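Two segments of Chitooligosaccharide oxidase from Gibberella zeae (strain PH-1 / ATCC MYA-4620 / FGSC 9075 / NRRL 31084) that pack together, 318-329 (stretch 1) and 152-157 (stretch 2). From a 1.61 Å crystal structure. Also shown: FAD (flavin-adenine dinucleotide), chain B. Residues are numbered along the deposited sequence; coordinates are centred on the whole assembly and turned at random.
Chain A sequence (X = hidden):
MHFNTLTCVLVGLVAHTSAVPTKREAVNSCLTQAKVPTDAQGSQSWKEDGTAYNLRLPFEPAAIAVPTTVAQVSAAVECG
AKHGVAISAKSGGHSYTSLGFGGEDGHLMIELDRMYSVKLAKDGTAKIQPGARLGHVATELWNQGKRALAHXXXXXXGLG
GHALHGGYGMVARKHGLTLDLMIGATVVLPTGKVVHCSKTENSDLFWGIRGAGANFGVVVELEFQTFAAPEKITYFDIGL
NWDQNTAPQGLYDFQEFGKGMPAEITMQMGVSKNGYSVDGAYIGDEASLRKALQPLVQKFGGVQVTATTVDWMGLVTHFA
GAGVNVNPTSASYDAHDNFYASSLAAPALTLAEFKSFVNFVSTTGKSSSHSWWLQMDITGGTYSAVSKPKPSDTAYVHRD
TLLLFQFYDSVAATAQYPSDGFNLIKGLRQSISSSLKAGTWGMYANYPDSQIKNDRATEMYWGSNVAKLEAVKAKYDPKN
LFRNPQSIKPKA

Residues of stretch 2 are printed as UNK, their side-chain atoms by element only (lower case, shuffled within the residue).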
# COMPACT_ATOMS: atom_id res chain seq x y z
N HIS A 318 5.47 -9.53 -15.38
CA HIS A 318 5.32 -10.89 -14.84
C HIS A 318 4.41 -10.84 -13.61
O HIS A 318 3.50 -11.64 -13.52
CB HIS A 318 6.68 -11.48 -14.47
CG HIS A 318 6.57 -12.71 -13.65
ND1 HIS A 318 6.08 -13.89 -14.18
CD2 HIS A 318 6.89 -12.96 -12.35
CE1 HIS A 318 6.11 -14.83 -13.24
NE2 HIS A 318 6.61 -14.29 -12.11
N PHE A 319 4.64 -9.89 -12.72
CA PHE A 319 3.89 -9.82 -11.44
C PHE A 319 2.52 -9.17 -11.62
O PHE A 319 1.73 -9.22 -10.65
CB PHE A 319 4.72 -9.15 -10.35
CG PHE A 319 5.78 -10.01 -9.73
CD1 PHE A 319 5.43 -11.14 -9.01
CD2 PHE A 319 7.13 -9.73 -9.88
CE1 PHE A 319 6.40 -11.97 -8.46
CE2 PHE A 319 8.09 -10.54 -9.31
CZ PHE A 319 7.73 -11.66 -8.60
N ALA A 320 2.21 -8.57 -12.76
CA ALA A 320 0.88 -7.98 -13.03
C ALA A 320 -0.12 -9.13 -13.17
O ALA A 320 -1.29 -8.93 -12.80
CB ALA A 320 0.90 -7.10 -14.25
N GLY A 321 0.34 -10.25 -13.70
CA GLY A 321 -0.51 -11.42 -13.97
C GLY A 321 -0.89 -11.48 -15.43
O GLY A 321 -0.97 -10.43 -16.08
N ALA A 322 -1.10 -12.69 -15.94
CA ALA A 322 -1.55 -12.96 -17.33
C ALA A 322 -2.78 -12.10 -17.66
O ALA A 322 -3.73 -12.11 -16.87
CB ALA A 322 -1.87 -14.43 -17.46
N GLY A 323 -2.76 -11.36 -18.78
CA GLY A 323 -3.95 -10.69 -19.34
C GLY A 323 -4.39 -9.43 -18.59
O GLY A 323 -5.50 -8.93 -18.88
N VAL A 324 -3.57 -8.90 -17.69
CA VAL A 324 -3.85 -7.60 -17.00
C VAL A 324 -3.19 -6.48 -17.82
O VAL A 324 -2.05 -6.66 -18.30
CB VAL A 324 -3.35 -7.63 -15.54
CG1 VAL A 324 -3.53 -6.28 -14.86
CG2 VAL A 324 -4.02 -8.74 -14.73
N ASN A 325 -3.89 -5.36 -17.96
CA ASN A 325 -3.35 -4.13 -18.58
C ASN A 325 -2.24 -3.61 -17.68
O ASN A 325 -2.54 -3.20 -16.55
CB ASN A 325 -4.44 -3.10 -18.83
CG ASN A 325 -4.01 -1.88 -19.61
OD1 ASN A 325 -4.83 -1.00 -19.87
ND2 ASN A 325 -2.75 -1.78 -19.99
N VAL A 326 -1.02 -3.59 -18.18
CA VAL A 326 0.18 -3.14 -17.43
C VAL A 326 0.34 -1.62 -17.57
O VAL A 326 1.17 -1.06 -16.83
CB VAL A 326 1.42 -3.92 -17.88
CG1 VAL A 326 2.64 -3.53 -17.07
CG2 VAL A 326 1.15 -5.41 -17.76
N ASN A 327 -0.46 -0.98 -18.41
CA ASN A 327 -0.36 0.48 -18.59
C ASN A 327 -1.74 1.13 -18.52
O ASN A 327 -2.18 1.78 -19.47
CB ASN A 327 0.43 0.83 -19.83
CG ASN A 327 0.67 2.32 -19.97
OD1 ASN A 327 0.72 3.06 -18.99
ND2 ASN A 327 0.76 2.79 -21.20
N PRO A 328 -2.48 0.97 -17.41
CA PRO A 328 -3.84 1.50 -17.35
C PRO A 328 -3.88 3.01 -17.11
O PRO A 328 -3.23 3.50 -16.20
CB PRO A 328 -4.45 0.72 -16.18
CG PRO A 328 -3.27 0.49 -15.28
CD PRO A 328 -2.09 0.25 -16.19
N THR A 329 -4.59 3.73 -17.97
CA THR A 329 -4.82 5.19 -17.82
C THR A 329 -6.30 5.53 -17.99
O THR A 329 -6.65 6.67 -17.66
CB THR A 329 -3.95 5.98 -18.79
OG1 THR A 329 -4.33 5.56 -20.10
CG2 THR A 329 -2.47 5.76 -18.59
N UNK A 152 4.91 -1.40 -5.53
CA UNK A 152 4.32 -2.73 -5.42
C UNK A 152 4.02 -3.31 -6.78
O UNK A 152 4.34 -2.72 -7.83
N UNK A 153 3.37 -4.45 -6.76
CA UNK A 153 3.05 -5.18 -7.98
C UNK A 153 1.63 -4.87 -8.43
O UNK A 153 1.29 -5.06 -9.53
c UNK A 153 3.20 -6.69 -7.77
o UNK A 153 2.32 -7.03 -6.71
c UNK A 153 4.61 -7.08 -7.43
N UNK A 154 0.69 -4.37 -7.70
CA UNK A 154 -0.47 -4.32 -8.69
C UNK A 154 -0.48 -3.19 -9.78
O UNK A 154 -0.47 -2.05 -9.38
s UNK A 154 -1.65 -5.76 -6.79
c UNK A 154 -1.62 -4.23 -7.74
N UNK A 155 -0.55 -3.33 -11.16
CA UNK A 155 -0.40 -2.18 -12.06
C UNK A 155 -1.53 -1.12 -12.01
O UNK A 155 -1.31 0.07 -12.37
c UNK A 155 -0.38 -2.74 -13.50
c UNK A 155 -1.00 -4.11 -13.34
c UNK A 155 -0.65 -4.58 -11.94
N UNK A 156 -2.67 -1.53 -11.45
CA UNK A 156 -3.85 -0.66 -11.34
C UNK A 156 -3.83 0.22 -10.12
O UNK A 156 -4.70 1.09 -10.00
N UNK A 157 -2.93 -0.03 -9.18
CA UNK A 157 -2.87 0.74 -7.92
C UNK A 157 -2.50 2.18 -8.23
O UNK A 157 -1.64 2.44 -9.07
c UNK A 157 -2.45 -1.19 -6.40
c UNK A 157 -1.88 0.09 -6.94
c UNK A 157 -1.46 1.04 -5.83
PA FAD B . -7.23 5.18 -3.04
O1A FAD B . -8.36 4.37 -2.56
O2A FAD B . -7.42 6.14 -4.15
O5B FAD B . -6.57 5.98 -1.83
C5B FAD B . -6.00 5.32 -0.70
C4B FAD B . -5.91 6.30 0.45
O4B FAD B . -4.99 7.37 0.10
C3B FAD B . -7.20 7.03 0.88
O3B FAD B . -7.14 7.41 2.26
C2B FAD B . -7.17 8.27 0.00
O2B FAD B . -7.99 9.35 0.46
C1B FAD B . -5.70 8.61 0.04
N9A FAD B . -5.21 9.35 -1.11
C8A FAD B . -5.12 8.89 -2.39
N7A FAD B . -4.64 9.80 -3.23
C5A FAD B . -4.43 10.92 -2.44
C6A FAD B . -3.94 12.21 -2.73
N6A FAD B . -3.54 12.55 -3.96
N1A FAD B . -3.87 13.12 -1.72
C2A FAD B . -4.31 12.73 -0.51
N3A FAD B . -4.76 11.54 -0.11
C4A FAD B . -4.80 10.66 -1.13
N1 FAD B . 0.35 -2.33 -1.52
C2 FAD B . 1.67 -2.51 -1.43
O2 FAD B . 2.37 -1.85 -0.59
N3 FAD B . 2.28 -3.40 -2.28
C4 FAD B . 1.61 -4.13 -3.24
O4 FAD B . 2.23 -4.91 -3.99
C4X FAD B . 0.21 -3.94 -3.36
N5 FAD B . -0.46 -4.60 -4.31
C5X FAD B . -1.79 -4.28 -4.49
C6 FAD B . -2.51 -4.90 -5.54
C7 FAD B . -3.86 -4.63 -5.74
C7M FAD B . -4.63 -5.32 -6.85
C8 FAD B . -4.52 -3.65 -4.89
C8M FAD B . -5.95 -3.21 -5.12
C9 FAD B . -3.80 -3.08 -3.83
C9A FAD B . -2.45 -3.39 -3.61
N10 FAD B . -1.73 -2.77 -2.57
C10 FAD B . -0.36 -3.00 -2.43
C1' FAD B . -2.37 -1.86 -1.62
C2' FAD B . -2.24 -0.41 -2.07
O2' FAD B . -0.93 0.09 -1.82
C3' FAD B . -3.26 0.40 -1.31
O3' FAD B . -4.55 -0.15 -1.65
C4' FAD B . -3.15 1.88 -1.68
O4' FAD B . -3.59 2.74 -0.61
C5' FAD B . -3.95 2.14 -2.92
O5' FAD B . -3.72 3.47 -3.43
P FAD B . -4.80 4.07 -4.42
O1P FAD B . -4.35 5.43 -4.82
O2P FAD B . -5.16 3.12 -5.49
O3P FAD B . -6.10 4.10 -3.45
O HOH W 1 -0.19 -7.89 -9.09

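Position 152 carries no atoms beyond N, CA, C and O, and nothing of stretch 1 lies near it, so it is glycine. Its backbone passes close to the flavin, with CA of Gly-152 3.3 Å from O4 of FAD, and a CB built at the ideal position would fall 2.5 Å from FAD C4, a clash that the bare backbone avoids.

Position 153 has three side-chain atoms, two carbons and one oxygen. The first carbon carries both the other carbon and the oxygen. CA-to-CB points toward stretch 1, and the second carbon of the branch at 153 lies 3.6 Å from CB of Phe-319. The beta-branched pattern identifies Thr-153, and that carbon is CG2. The Phe-319 ring meets this methyl obliquely, and its far end leads away from stretch 2. With chi1 at 59° (p), OG1 of Thr-153 makes a weak hydrogen bond to FAD O4 (3.4 Å), while Thr-153 N donates a better one to the same FAD O4 (3.0 Å, N-H...O angle 158°). Methyl and polar groups thus serve different neighbours.

Position 154 shows one carbon followed by one sulfur. Its CA-to-CB bond points away from stretch 1, and the sulfur of position 154 stays 6.2 Å from O of Phe-319. This is cysteine. The reason for assigning it to the cofactor is direct: SG of Cys-154 lies 1.7 Å from C6 of FAD, a covalent bond.

Position 155 has three carbons that close a ring onto its own backbone N, and the largest area covered by stretch 1, 102 Å². The middle ring carbon of 155 lies 3.7 Å from CB of Ala-320, 3.7 Å from CG1 of Val-324 and 3.7 Å from the carbonyl O of Asn-325. CB of 155 sits 4.0 Å from CA of Val-326 and 4.4 Å from CD of Pro-328, and the carbonyl O of 155 is 3.5 Å from CG of Pro-328. The ring is the signature of proline, so the middle carbon is CG of Pro-155.

Position 156 again has only backbone atoms; CA of 156 is 4.1 Å from CG of Pro-328. It is Gly-156.

Position 157 has three carbons, the first bearing the other two, without a ring. Its CA-to-CB bond points away from stretch 1. This is valine, and CG2 of Val-157 approaches C9 of FAD at 3.5 Å. N of Val-157 donates to the O of Cys-154 (3.2 Å), closing a type I turn.

The contact therefore works by apolar packing, with 287 Å² buried in all and no direct hydrogen bond between the stretches. After the helix, Gly-321 takes a positive phi (100°), and a type II turn from Gly-321 to Val-324 redirects the chain. Ala-320, before the turn, and Val-324, at its end, can then both reach CG of Pro-155, while Pro-328 adds a contact at CB. One water supplies a polar link, donating to O of Phe-319 (2.8 Å) and, weakly, to O of Thr-153 (3.2 Å). The same short segment holds the flavin through Cys-154, so stretch 1 packs against a cofactor-bearing loop.

Stretch 2 152-157: GTCPGV
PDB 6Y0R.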